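Local coordinates for RegF protein (Neisseria gonorrhoeae, PDB 4HOJ) that binds glutathione and calcium ions and, as a stringent starvation protein A of the glutathione transferase superfamily, probably acts in the stress response, at residues E41-M46 with V52-E57. Sequence-based numbering, arbitrary orientation.
With GSH (glutathione), chain C.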
ATOM      1  N   GLU A  41     -17.206  19.499   6.540  1.00 15.73           N
ATOM      2  CA  GLU A  41     -16.027  19.600   7.397  1.00 15.91           C
ATOM      3  C   GLU A  41     -15.669  18.278   8.072  1.00 16.31           C
ATOM      4  O   GLU A  41     -14.499  18.017   8.347  1.00 17.97           O
ATOM      5  CB  GLU A  41     -16.207  20.717   8.423  1.00 17.63           C
ATOM      6  CG  GLU A  41     -16.096  22.071   7.795  1.00 19.75           C
ATOM      7  CD  GLU A  41     -16.384  23.181   8.788  1.00 24.36           C
ATOM      8  OE1 GLU A  41     -16.628  22.919   9.997  1.00 27.56           O
ATOM      9  OE2 GLU A  41     -16.388  24.348   8.366  1.00 26.72           O
ATOM     10  N   ASP A  42     -16.649  17.416   8.298  1.00 15.51           N
ATOM     11  CA  ASP A  42     -16.322  16.189   8.996  1.00 17.07           C
ATOM     12  C   ASP A  42     -15.523  15.235   8.132  1.00 14.56           C
ATOM     13  O   ASP A  42     -14.877  14.326   8.664  1.00 16.20           O
ATOM     14  CB  ASP A  42     -17.518  15.520   9.665  1.00 20.48           C
ATOM     15  CG  ASP A  42     -18.424  14.854   8.728  1.00 29.09           C
ATOM     16  OD1 ASP A  42     -19.130  13.917   9.188  1.00 44.21           O
ATOM     17  OD2 ASP A  42     -18.439  15.236   7.538  1.00 27.69           O
ATOM     18  N   LEU A  43     -15.531  15.385   6.798  1.00 14.06           N
ATOM     19  CA  LEU A  43     -14.663  14.597   5.936  1.00 12.65           C
ATOM     20  C   LEU A  43     -13.186  14.719   6.345  1.00 12.94           C
ATOM     21  O   LEU A  43     -12.476  13.698   6.402  1.00 13.67           O
ATOM     22  CB  LEU A  43     -14.848  14.929   4.452  1.00 11.65           C
ATOM     23  CG  LEU A  43     -14.183  13.918   3.525  1.00 11.22           C
ATOM     24  CD1 LEU A  43     -14.812  12.480   3.563  1.00 13.77           C
ATOM     25  CD2 LEU A  43     -14.169  14.386   2.066  1.00 12.82           C
ATOM     26  N   ALA A  44     -12.716  15.922   6.628  1.00 14.36           N
ATOM     27  CA  ALA A  44     -11.320  16.071   7.023  1.00 14.74           C
ATOM     28  C   ALA A  44     -11.036  15.553   8.439  1.00 15.52           C
ATOM     29  O   ALA A  44      -9.892  15.255   8.754  1.00 20.41           O
ATOM     30  CB  ALA A  44     -10.890  17.509   6.866  1.00 18.27           C
ATOM     31  N   VAL A  45     -12.046  15.440   9.293  1.00 15.02           N
ATOM     32  CA  VAL A  45     -11.836  14.860  10.615  1.00 16.79           C
ATOM     33  C   VAL A  45     -11.662  13.346  10.458  1.00 18.21           C
ATOM     34  O   VAL A  45     -10.821  12.728  11.130  1.00 19.98           O
ATOM     35  CB  VAL A  45     -13.039  15.169  11.510  1.00 19.95           C
ATOM     36  CG1 VAL A  45     -12.871  14.503  12.887  1.00 21.13           C
ATOM     37  CG2 VAL A  45     -13.170  16.687  11.707  1.00 20.17           C
ATOM     38  N   MET A  46     -12.434  12.733   9.566  1.00 15.00           N
ATOM     39  CA  MET A  46     -12.351  11.285   9.320  1.00 14.29           C
ATOM     40  C   MET A  46     -11.100  10.918   8.532  1.00 14.80           C
ATOM     41  O   MET A  46     -10.551   9.821   8.675  1.00 16.73           O
ATOM     42  CB  MET A  46     -13.597  10.801   8.536  1.00 14.81           C
ATOM     43  CG  MET A  46     -14.879  10.767   9.373  1.00 17.68           C
ATOM     44  SD  MET A  46     -16.294  10.136   8.502  1.00 18.44           S
ATOM     45  CE  MET A  46     -16.494  11.401   7.256  1.00 24.18           C
ATOM     46  N   VAL A  52     -12.763  11.212  -0.462  1.00  9.65           N
ATOM     47  CA  VAL A  52     -13.536   9.970  -0.446  1.00  9.30           C
ATOM     48  C   VAL A  52     -12.778   8.900  -1.234  1.00  7.55           C
ATOM     49  O   VAL A  52     -11.975   9.229  -2.109  1.00  9.00           O
ATOM     50  CB  VAL A  52     -14.957  10.176  -1.073  1.00  7.89           C
ATOM     51  CG1 VAL A  52     -15.750  11.039  -0.135  1.00 11.69           C
ATOM     52  CG2 VAL A  52     -14.853  10.774  -2.482  1.00 10.41           C
ATOM     53  N   PRO A  53     -12.998   7.619  -0.929  1.00  7.09           N
ATOM     54  CA  PRO A  53     -13.974   7.117   0.035  1.00  7.52           C
ATOM     55  C   PRO A  53     -13.462   7.058   1.458  1.00  7.35           C
ATOM     56  O   PRO A  53     -12.226   7.035   1.754  1.00  8.67           O
ATOM     57  CB  PRO A  53     -14.204   5.677  -0.432  1.00  8.53           C
ATOM     58  CG  PRO A  53     -12.852   5.278  -1.099  1.00  8.22           C
ATOM     59  CD  PRO A  53     -12.475   6.576  -1.828  1.00  7.79           C
ATOM     60  N   VAL A  54     -14.399   7.031   2.413  1.00  7.13           N
ATOM     61  CA  VAL A  54     -14.152   6.741   3.827  1.00  7.61           C
ATOM     62  C   VAL A  54     -15.152   5.668   4.239  1.00  8.08           C
ATOM     63  O   VAL A  54     -16.329   5.696   3.785  1.00  9.04           O
ATOM     64  CB  VAL A  54     -14.367   7.984   4.675  1.00  8.39           C
ATOM     65  CG1 VAL A  54     -14.340   7.688   6.175  1.00 11.74           C
ATOM     66  CG2 VAL A  54     -13.284   9.026   4.319  1.00 11.23           C
ATOM     67  N   LEU A  55     -14.753   4.685   5.032  1.00 10.36           N
ATOM     68  CA  LEU A  55     -15.687   3.749   5.602  1.00  9.61           C
ATOM     69  C   LEU A  55     -15.725   3.945   7.101  1.00 11.59           C
ATOM     70  O   LEU A  55     -14.655   4.039   7.762  1.00 12.29           O
ATOM     71  CB  LEU A  55     -15.263   2.333   5.268  1.00 11.02           C
ATOM     72  CG  LEU A  55     -16.274   1.237   5.635  1.00 11.16           C
ATOM     73  CD1 LEU A  55     -17.359   1.134   4.541  1.00 13.37           C
ATOM     74  CD2 LEU A  55     -15.607  -0.126   5.812  1.00 16.20           C
ATOM     75  N   VAL A  56     -16.931   3.981   7.663  1.00 13.57           N
ATOM     76  CA  VAL A  56     -17.115   4.029   9.104  1.00 14.70           C
ATOM     77  C   VAL A  56     -17.906   2.832   9.542  1.00 13.99           C
ATOM     78  O   VAL A  56     -18.977   2.545   8.982  1.00 15.98           O
ATOM     79  CB  VAL A  56     -17.819   5.338   9.551  1.00 13.86           C
ATOM     80  CG1 VAL A  56     -18.103   5.315  11.076  1.00 19.05           C
ATOM     81  CG2 VAL A  56     -16.954   6.546   9.159  1.00 15.77           C
ATOM     82  N   GLU A  57     -17.420   2.103  10.537  1.00 15.49           N
ATOM     83  CA  GLU A  57     -18.251   1.083  11.163  1.00 19.58           C
ATOM     84  C   GLU A  57     -18.012   1.169  12.650  1.00 22.16           C
ATOM     85  O   GLU A  57     -16.900   0.887  13.137  1.00 20.97           O
ATOM     86  CB  GLU A  57     -17.905  -0.308  10.641  1.00 18.59           C
ATOM     87  CG  GLU A  57     -18.850  -1.320  11.219  1.00 18.88           C
ATOM     88  CD  GLU A  57     -18.640  -2.742  10.726  1.00 23.22           C
ATOM     89  OE1 GLU A  57     -17.554  -3.065  10.194  1.00 25.62           O
ATOM     90  OE2 GLU A  57     -19.600  -3.545  10.897  1.00 33.02           O
TER
HETATM   91  N1  GSH C 302      -5.718   7.023  -2.617  1.00  8.53           N
HETATM   92  CA1 GSH C 302      -7.169   7.347  -2.484  1.00  7.63           C
HETATM   93  C1  GSH C 302      -7.967   6.098  -2.407  1.00  8.54           C
HETATM   94  O11 GSH C 302      -9.026   6.069  -1.730  1.00  7.72           O
HETATM   95  O12 GSH C 302      -7.560   5.118  -3.058  1.00  8.37           O
HETATM   96  CB1 GSH C 302      -7.629   8.309  -3.587  1.00  7.95           C
HETATM   97  CG1 GSH C 302      -9.034   8.875  -3.351  1.00  8.15           C
HETATM   98  CD1 GSH C 302      -9.281  10.065  -4.259  1.00  8.69           C
HETATM   99  OE1 GSH C 302      -8.487  10.469  -5.078  1.00 10.33           O
HETATM  100  N2  GSH C 302     -10.548  10.601  -4.085  1.00  9.21           N
HETATM  101  CA2 GSH C 302     -10.913  11.781  -4.867  1.00  8.37           C
HETATM  102  C2  GSH C 302     -11.178  12.881  -3.870  1.00  9.32           C
HETATM  103  O2  GSH C 302     -11.751  12.788  -2.797  1.00  9.35           O
HETATM  104  CB2 GSH C 302     -12.154  11.642  -5.682  1.00  8.66           C
HETATM  105  SG2 GSH C 302     -12.113  10.298  -6.835  1.00 15.37           S
HETATM  106  N3  GSH C 302     -10.788  14.197  -4.358  1.00 13.15           N
HETATM  107  CA3 GSH C 302     -10.964  15.382  -3.537  1.00 15.15           C
HETATM  108  C3  GSH C 302      -9.604  15.947  -3.273  1.00 22.53           C
HETATM  109  O31 GSH C 302      -8.492  15.381  -3.553  1.00 21.09           O
HETATM  110  O32 GSH C 302      -9.600  17.063  -2.705  1.00 25.27           O
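V52 faces two ways: its side chain meets L43 of the short helix, while its backbone holds glutathione. The CG1 branch of V52 lies 4.1 Å from L43 CD1, with the two side chains roughly perpendicular. V52 N donates to glutathione O2 at 3.0 Å. V52 O accepts from glutathione N2 at 2.8 Å in a nearly straight bond (165°). The V52-P53 peptide bond is cis, the cis-proline characteristic of the thioredoxin fold of glutathione transferases; it lets the V52 backbone face the ligand.

Across the segments the contact is wholly apolar. L43 swings its CG anti to the backbone N (chi1 -167°), which brings CD1 to 3.9 Å from V54 CG2. M46 covers the next part of the strand. M46 SD lies 3.9 Å from V54 CG1 and 3.7 Å from V56 CG2, so one thioether spans two alternate strand residues.

Helix 41-46 runs across strand 54-57 at 79°. It packs on part of one face of the N-terminal domain's sheet, where M46 and V56 also touch Y7 of strand 5-8. P53 and L55 point to the other face and pack on helix 65-75, with P53 also touching helix 13-25.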